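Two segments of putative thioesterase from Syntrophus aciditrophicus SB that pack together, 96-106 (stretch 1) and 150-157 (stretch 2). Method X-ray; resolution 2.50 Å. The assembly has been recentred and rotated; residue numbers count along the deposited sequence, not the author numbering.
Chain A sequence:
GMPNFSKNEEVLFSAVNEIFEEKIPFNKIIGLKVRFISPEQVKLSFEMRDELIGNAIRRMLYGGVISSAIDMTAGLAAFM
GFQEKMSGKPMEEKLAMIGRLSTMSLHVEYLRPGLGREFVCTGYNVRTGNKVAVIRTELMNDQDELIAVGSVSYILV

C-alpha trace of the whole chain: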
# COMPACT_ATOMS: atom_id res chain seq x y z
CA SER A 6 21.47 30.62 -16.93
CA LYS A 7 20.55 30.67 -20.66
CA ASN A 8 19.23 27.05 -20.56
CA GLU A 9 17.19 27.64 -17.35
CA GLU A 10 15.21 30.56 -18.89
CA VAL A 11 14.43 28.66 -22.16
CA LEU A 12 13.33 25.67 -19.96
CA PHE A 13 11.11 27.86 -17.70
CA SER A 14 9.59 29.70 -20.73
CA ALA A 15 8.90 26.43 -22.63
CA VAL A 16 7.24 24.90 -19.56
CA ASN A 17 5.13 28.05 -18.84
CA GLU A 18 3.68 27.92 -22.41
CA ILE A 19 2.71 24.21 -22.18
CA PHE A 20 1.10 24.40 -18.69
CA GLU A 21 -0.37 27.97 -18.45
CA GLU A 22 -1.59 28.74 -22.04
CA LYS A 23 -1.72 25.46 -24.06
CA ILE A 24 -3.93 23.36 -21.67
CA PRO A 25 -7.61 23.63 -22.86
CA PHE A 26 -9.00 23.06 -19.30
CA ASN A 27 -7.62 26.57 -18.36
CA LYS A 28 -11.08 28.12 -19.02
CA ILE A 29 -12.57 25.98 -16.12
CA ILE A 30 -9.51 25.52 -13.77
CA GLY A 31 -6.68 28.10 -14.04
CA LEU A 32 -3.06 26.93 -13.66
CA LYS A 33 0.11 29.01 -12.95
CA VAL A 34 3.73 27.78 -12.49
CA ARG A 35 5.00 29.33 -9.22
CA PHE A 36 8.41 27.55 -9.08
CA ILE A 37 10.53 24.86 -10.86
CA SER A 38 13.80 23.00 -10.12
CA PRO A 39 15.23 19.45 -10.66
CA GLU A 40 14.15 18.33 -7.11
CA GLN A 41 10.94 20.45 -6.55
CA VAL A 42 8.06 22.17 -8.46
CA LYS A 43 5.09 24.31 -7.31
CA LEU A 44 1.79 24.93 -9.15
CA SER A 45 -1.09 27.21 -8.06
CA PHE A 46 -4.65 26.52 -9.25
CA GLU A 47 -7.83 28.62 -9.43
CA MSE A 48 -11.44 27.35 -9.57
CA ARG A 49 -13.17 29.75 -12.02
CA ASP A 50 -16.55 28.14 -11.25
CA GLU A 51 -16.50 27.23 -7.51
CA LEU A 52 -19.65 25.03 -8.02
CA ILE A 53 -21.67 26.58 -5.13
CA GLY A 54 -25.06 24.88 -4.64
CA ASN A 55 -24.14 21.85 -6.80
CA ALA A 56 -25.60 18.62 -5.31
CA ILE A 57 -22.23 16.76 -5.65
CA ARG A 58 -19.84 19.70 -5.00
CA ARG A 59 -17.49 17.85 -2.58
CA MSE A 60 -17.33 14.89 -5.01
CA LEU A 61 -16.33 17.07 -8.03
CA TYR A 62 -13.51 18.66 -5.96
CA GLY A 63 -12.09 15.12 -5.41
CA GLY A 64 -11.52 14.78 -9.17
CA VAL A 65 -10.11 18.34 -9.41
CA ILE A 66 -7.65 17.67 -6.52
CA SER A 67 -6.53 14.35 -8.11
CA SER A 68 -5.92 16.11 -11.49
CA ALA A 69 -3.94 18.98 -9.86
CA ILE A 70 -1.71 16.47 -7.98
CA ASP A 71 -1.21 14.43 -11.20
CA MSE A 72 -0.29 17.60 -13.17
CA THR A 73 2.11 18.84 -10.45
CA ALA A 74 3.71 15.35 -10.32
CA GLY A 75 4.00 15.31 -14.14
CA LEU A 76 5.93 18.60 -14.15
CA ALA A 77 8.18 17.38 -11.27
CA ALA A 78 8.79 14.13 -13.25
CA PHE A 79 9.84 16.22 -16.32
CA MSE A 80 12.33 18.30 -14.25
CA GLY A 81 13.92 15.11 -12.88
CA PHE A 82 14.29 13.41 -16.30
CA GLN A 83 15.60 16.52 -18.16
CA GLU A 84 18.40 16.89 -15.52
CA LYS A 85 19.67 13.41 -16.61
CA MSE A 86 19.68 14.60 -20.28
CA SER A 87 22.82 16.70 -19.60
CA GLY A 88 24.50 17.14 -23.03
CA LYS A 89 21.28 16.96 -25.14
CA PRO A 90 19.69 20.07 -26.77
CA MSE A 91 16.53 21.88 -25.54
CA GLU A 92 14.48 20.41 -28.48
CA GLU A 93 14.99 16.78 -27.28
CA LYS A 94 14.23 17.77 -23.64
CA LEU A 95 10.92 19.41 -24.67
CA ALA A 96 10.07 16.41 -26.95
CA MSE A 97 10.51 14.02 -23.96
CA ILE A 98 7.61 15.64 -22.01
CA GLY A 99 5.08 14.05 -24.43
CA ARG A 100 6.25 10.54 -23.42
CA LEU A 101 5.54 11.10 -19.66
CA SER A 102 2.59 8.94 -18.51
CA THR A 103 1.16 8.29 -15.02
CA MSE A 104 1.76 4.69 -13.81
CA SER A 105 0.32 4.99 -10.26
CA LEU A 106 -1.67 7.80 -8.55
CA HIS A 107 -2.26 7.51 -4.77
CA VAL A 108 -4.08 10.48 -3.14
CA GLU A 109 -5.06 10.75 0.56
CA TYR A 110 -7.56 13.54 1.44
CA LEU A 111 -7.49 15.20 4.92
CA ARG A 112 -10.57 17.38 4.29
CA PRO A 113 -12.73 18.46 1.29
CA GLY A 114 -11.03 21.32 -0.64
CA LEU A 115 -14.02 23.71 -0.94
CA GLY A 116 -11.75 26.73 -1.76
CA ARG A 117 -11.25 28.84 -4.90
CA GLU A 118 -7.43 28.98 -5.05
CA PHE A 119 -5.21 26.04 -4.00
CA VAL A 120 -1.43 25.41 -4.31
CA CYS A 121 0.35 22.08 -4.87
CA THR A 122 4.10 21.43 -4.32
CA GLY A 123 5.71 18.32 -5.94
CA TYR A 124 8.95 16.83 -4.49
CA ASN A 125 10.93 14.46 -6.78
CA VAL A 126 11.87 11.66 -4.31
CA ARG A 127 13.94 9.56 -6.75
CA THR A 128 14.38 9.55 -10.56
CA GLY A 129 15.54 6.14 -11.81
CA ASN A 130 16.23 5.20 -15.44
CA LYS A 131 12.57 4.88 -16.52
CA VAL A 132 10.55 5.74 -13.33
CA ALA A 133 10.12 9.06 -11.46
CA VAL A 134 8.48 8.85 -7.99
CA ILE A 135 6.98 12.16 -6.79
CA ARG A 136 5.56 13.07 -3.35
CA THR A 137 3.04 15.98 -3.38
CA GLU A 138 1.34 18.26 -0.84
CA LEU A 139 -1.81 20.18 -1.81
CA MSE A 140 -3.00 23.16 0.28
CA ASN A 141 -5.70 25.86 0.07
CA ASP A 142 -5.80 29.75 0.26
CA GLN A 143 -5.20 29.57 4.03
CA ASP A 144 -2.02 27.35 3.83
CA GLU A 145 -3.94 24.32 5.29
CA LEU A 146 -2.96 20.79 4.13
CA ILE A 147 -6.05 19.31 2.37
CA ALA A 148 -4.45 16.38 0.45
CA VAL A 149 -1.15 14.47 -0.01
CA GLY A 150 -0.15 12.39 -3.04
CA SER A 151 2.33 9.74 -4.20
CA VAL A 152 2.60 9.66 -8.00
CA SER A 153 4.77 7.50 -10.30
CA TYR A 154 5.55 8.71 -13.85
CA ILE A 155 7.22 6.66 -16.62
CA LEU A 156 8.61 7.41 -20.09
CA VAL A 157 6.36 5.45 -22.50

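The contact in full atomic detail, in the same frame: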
# COMPACT_ATOMS: atom_id res chain seq x y z
N ALA A 96 10.72 17.56 -26.28
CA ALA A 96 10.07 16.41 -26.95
C ALA A 96 9.77 15.25 -25.99
O ALA A 96 8.77 14.55 -26.15
CB ALA A 96 10.91 15.92 -28.12
N MSE A 97 10.65 15.06 -25.00
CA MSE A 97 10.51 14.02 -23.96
C MSE A 97 9.25 14.16 -23.10
O MSE A 97 8.71 13.14 -22.66
CB MSE A 97 11.79 13.95 -23.08
CG MSE A 97 11.74 13.06 -21.84
SE MSE A 97 10.96 13.94 -20.26
CE MSE A 97 12.39 15.26 -19.94
N ILE A 98 8.79 15.39 -22.86
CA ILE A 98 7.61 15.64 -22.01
C ILE A 98 6.31 14.97 -22.51
O ILE A 98 5.44 14.64 -21.71
CB ILE A 98 7.37 17.17 -21.74
CG1 ILE A 98 6.59 17.38 -20.43
CG2 ILE A 98 6.70 17.85 -22.94
CD1 ILE A 98 6.47 18.84 -20.02
N GLY A 99 6.21 14.76 -23.82
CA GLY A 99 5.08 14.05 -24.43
C GLY A 99 5.05 12.55 -24.18
O GLY A 99 4.01 11.93 -24.40
N ARG A 100 6.17 11.97 -23.76
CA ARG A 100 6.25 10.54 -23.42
C ARG A 100 5.96 10.24 -21.94
O ARG A 100 5.80 9.07 -21.58
CB ARG A 100 7.61 9.96 -23.85
CG ARG A 100 7.83 10.04 -25.36
CD ARG A 100 9.02 9.22 -25.85
NE ARG A 100 10.30 9.68 -25.28
N LEU A 101 5.87 11.28 -21.09
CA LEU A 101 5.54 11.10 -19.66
C LEU A 101 4.09 10.64 -19.48
O LEU A 101 3.17 11.28 -20.00
CB LEU A 101 5.79 12.39 -18.85
CG LEU A 101 7.25 12.77 -18.59
CD1 LEU A 101 7.36 14.17 -18.01
CD2 LEU A 101 7.92 11.76 -17.66
N SER A 102 3.91 9.53 -18.78
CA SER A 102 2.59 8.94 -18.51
C SER A 102 2.52 8.48 -17.06
O SER A 102 3.51 7.95 -16.54
CB SER A 102 2.34 7.76 -19.44
OG SER A 102 1.03 7.27 -19.31
N THR A 103 1.37 8.69 -16.41
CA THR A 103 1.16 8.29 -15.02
C THR A 103 1.05 6.76 -14.95
O THR A 103 0.29 6.17 -15.73
CB THR A 103 -0.15 8.89 -14.41
OG1 THR A 103 -0.26 10.28 -14.73
CG2 THR A 103 -0.18 8.73 -12.90
N MSE A 104 1.82 6.14 -14.06
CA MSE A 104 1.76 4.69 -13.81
C MSE A 104 0.86 4.39 -12.60
O MSE A 104 0.05 3.46 -12.65
CB MSE A 104 3.15 4.11 -13.57
CG MSE A 104 3.14 2.62 -13.27
SE MSE A 104 4.87 1.83 -13.30
CE MSE A 104 4.35 -0.05 -13.03
N SER A 105 1.05 5.16 -11.52
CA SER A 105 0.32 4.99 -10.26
C SER A 105 0.03 6.34 -9.61
O SER A 105 0.95 7.15 -9.49
CB SER A 105 1.15 4.13 -9.31
OG SER A 105 0.44 3.85 -8.11
N LEU A 106 -1.22 6.57 -9.22
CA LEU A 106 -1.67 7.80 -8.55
C LEU A 106 -2.37 7.43 -7.24
O LEU A 106 -3.45 6.83 -7.26
CB LEU A 106 -2.64 8.58 -9.44
CG LEU A 106 -3.31 9.84 -8.88
CD1 LEU A 106 -2.27 10.88 -8.47
CD2 LEU A 106 -4.26 10.43 -9.89
N GLY A 150 -0.20 13.36 -1.94
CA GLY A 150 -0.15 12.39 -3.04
C GLY A 150 1.20 11.75 -3.28
O GLY A 150 2.23 12.35 -2.99
N SER A 151 1.16 10.50 -3.75
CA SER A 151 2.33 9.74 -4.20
C SER A 151 2.00 9.40 -5.64
O SER A 151 0.98 8.73 -5.90
CB SER A 151 2.56 8.47 -3.39
OG SER A 151 2.81 8.77 -2.03
N VAL A 152 2.82 9.87 -6.57
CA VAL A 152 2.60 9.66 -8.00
C VAL A 152 3.86 9.11 -8.67
O VAL A 152 4.95 9.62 -8.43
CB VAL A 152 2.19 10.98 -8.70
CG1 VAL A 152 1.77 10.73 -10.15
CG2 VAL A 152 1.06 11.68 -7.93
N SER A 153 3.69 8.09 -9.51
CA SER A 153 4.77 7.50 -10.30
C SER A 153 4.54 7.81 -11.77
O SER A 153 3.46 7.52 -12.29
CB SER A 153 4.86 5.99 -10.10
OG SER A 153 5.62 5.67 -8.95
N TYR A 154 5.54 8.42 -12.41
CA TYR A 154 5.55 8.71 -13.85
C TYR A 154 6.61 7.86 -14.56
O TYR A 154 7.67 7.59 -13.99
CB TYR A 154 5.82 10.20 -14.13
CG TYR A 154 4.56 11.01 -14.27
CD1 TYR A 154 3.92 11.54 -13.15
CD2 TYR A 154 3.97 11.20 -15.53
CE1 TYR A 154 2.74 12.28 -13.28
CE2 TYR A 154 2.79 11.93 -15.67
CZ TYR A 154 2.18 12.47 -14.54
OH TYR A 154 1.01 13.19 -14.66
N ILE A 155 6.29 7.42 -15.78
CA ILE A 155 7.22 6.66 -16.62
C ILE A 155 7.30 7.25 -18.02
O ILE A 155 6.37 7.92 -18.47
CB ILE A 155 6.86 5.15 -16.70
CG1 ILE A 155 5.47 4.92 -17.34
CG2 ILE A 155 6.91 4.52 -15.31
CD1 ILE A 155 5.14 3.45 -17.52
N LEU A 156 8.42 7.00 -18.70
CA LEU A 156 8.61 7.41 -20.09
C LEU A 156 8.09 6.24 -20.93
O LEU A 156 8.65 5.15 -20.87
CB LEU A 156 10.09 7.69 -20.39
CG LEU A 156 10.72 8.84 -19.61
CD1 LEU A 156 12.21 8.91 -19.88
CD2 LEU A 156 10.05 10.18 -19.92
N VAL A 157 6.99 6.47 -21.66
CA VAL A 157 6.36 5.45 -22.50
C VAL A 157 7.08 5.37 -23.86
O VAL A 157 7.62 6.35 -24.36
CB VAL A 157 4.83 5.70 -22.71
CG1 VAL A 157 4.57 6.91 -23.60
CG2 VAL A 157 4.15 4.47 -23.30
OXT VAL A 157 7.13 4.31 -24.49

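Strand 101-103 and, past a corner at Met104, strand 105-106 both run antiparallel to strand 150-156. The two stretches bury 775 Å² between them, both sides summed. Their register breaks once: Leu101, Ser102 and Thr103 face Leu156, Ile155 and Tyr154, but two residues past Thr103, Ser105 pairs with Ser153, only one residue from Tyr154, and Leu106 with Val152, so Met104 is the extra residue of a beta bulge. The backbone ladder accommodates it. Ser102 and Ile155 form a reciprocal pair, Ser102 N to Ile155 O at 3.0 Å and Ile155 N to Ser102 O at 2.9 Å. At the bulge Ser153 O receives two amides, Met104 N at 2.8 Å and, weakly, Ser105 N at 3.5 Å, while Ser153 N returns a bond to Ser105 O at 2.9 Å. Beyond the last strand pair, Val157 N reaches Arg100 O at 2.9 Å in an almost straight hydrogen bond, which ties the C-terminal residue to the segment just before strand 101-103.

On the face carrying Leu101, Thr103, Leu106, Val152, Tyr154 and Leu156, side chains interlock across the strands. The end of Leu156 leans over toward its neighbour: its CD2 meets Leu101 CD2 at 3.5 Å and Met97 CG at 3.9 Å, filling the notch between the selenomethionine, whose chain turns m at chi2 and chi3, and the leucine. The Tyr154 ring also leans across, with chi1 at -93°, between wells. Thr103 CA lies over one face of the ring, and Leu101 CB approaches Tyr154 CD2 obliquely at 4.0 Å. The ring thus lies across the strand-101 backbone, and its tip brings Tyr154 OH to 3.2 Å from Thr103 OG1; both hydroxyls have hydrogen-bond partners elsewhere in the structure. Further along, Thr103 CG2 comes to 3.9 Å from Val152 CG1, and Leu106 CD1 bends in to 3.5 Å from Val152 CG2.

On the face of Ser102, Ser105, Ser153 and Ile155, three serines make low bumps and Ile155 a high one. Ser105 CB and Ser153 CB sit 4.2 Å apart, and Met104 CB is 4.3 Å from the same Ser153 CB. Met104, another selenomethionine, starts toward the partner strand, but its extended t, t, t chain leads its end away; on the way its SE passes 3.9 Å from Ile155 CG2. Gly150 makes no contact with the other stretch; an ideal CB on it would point toward that stretch and stand 5.0 Å from Leu106 CD1.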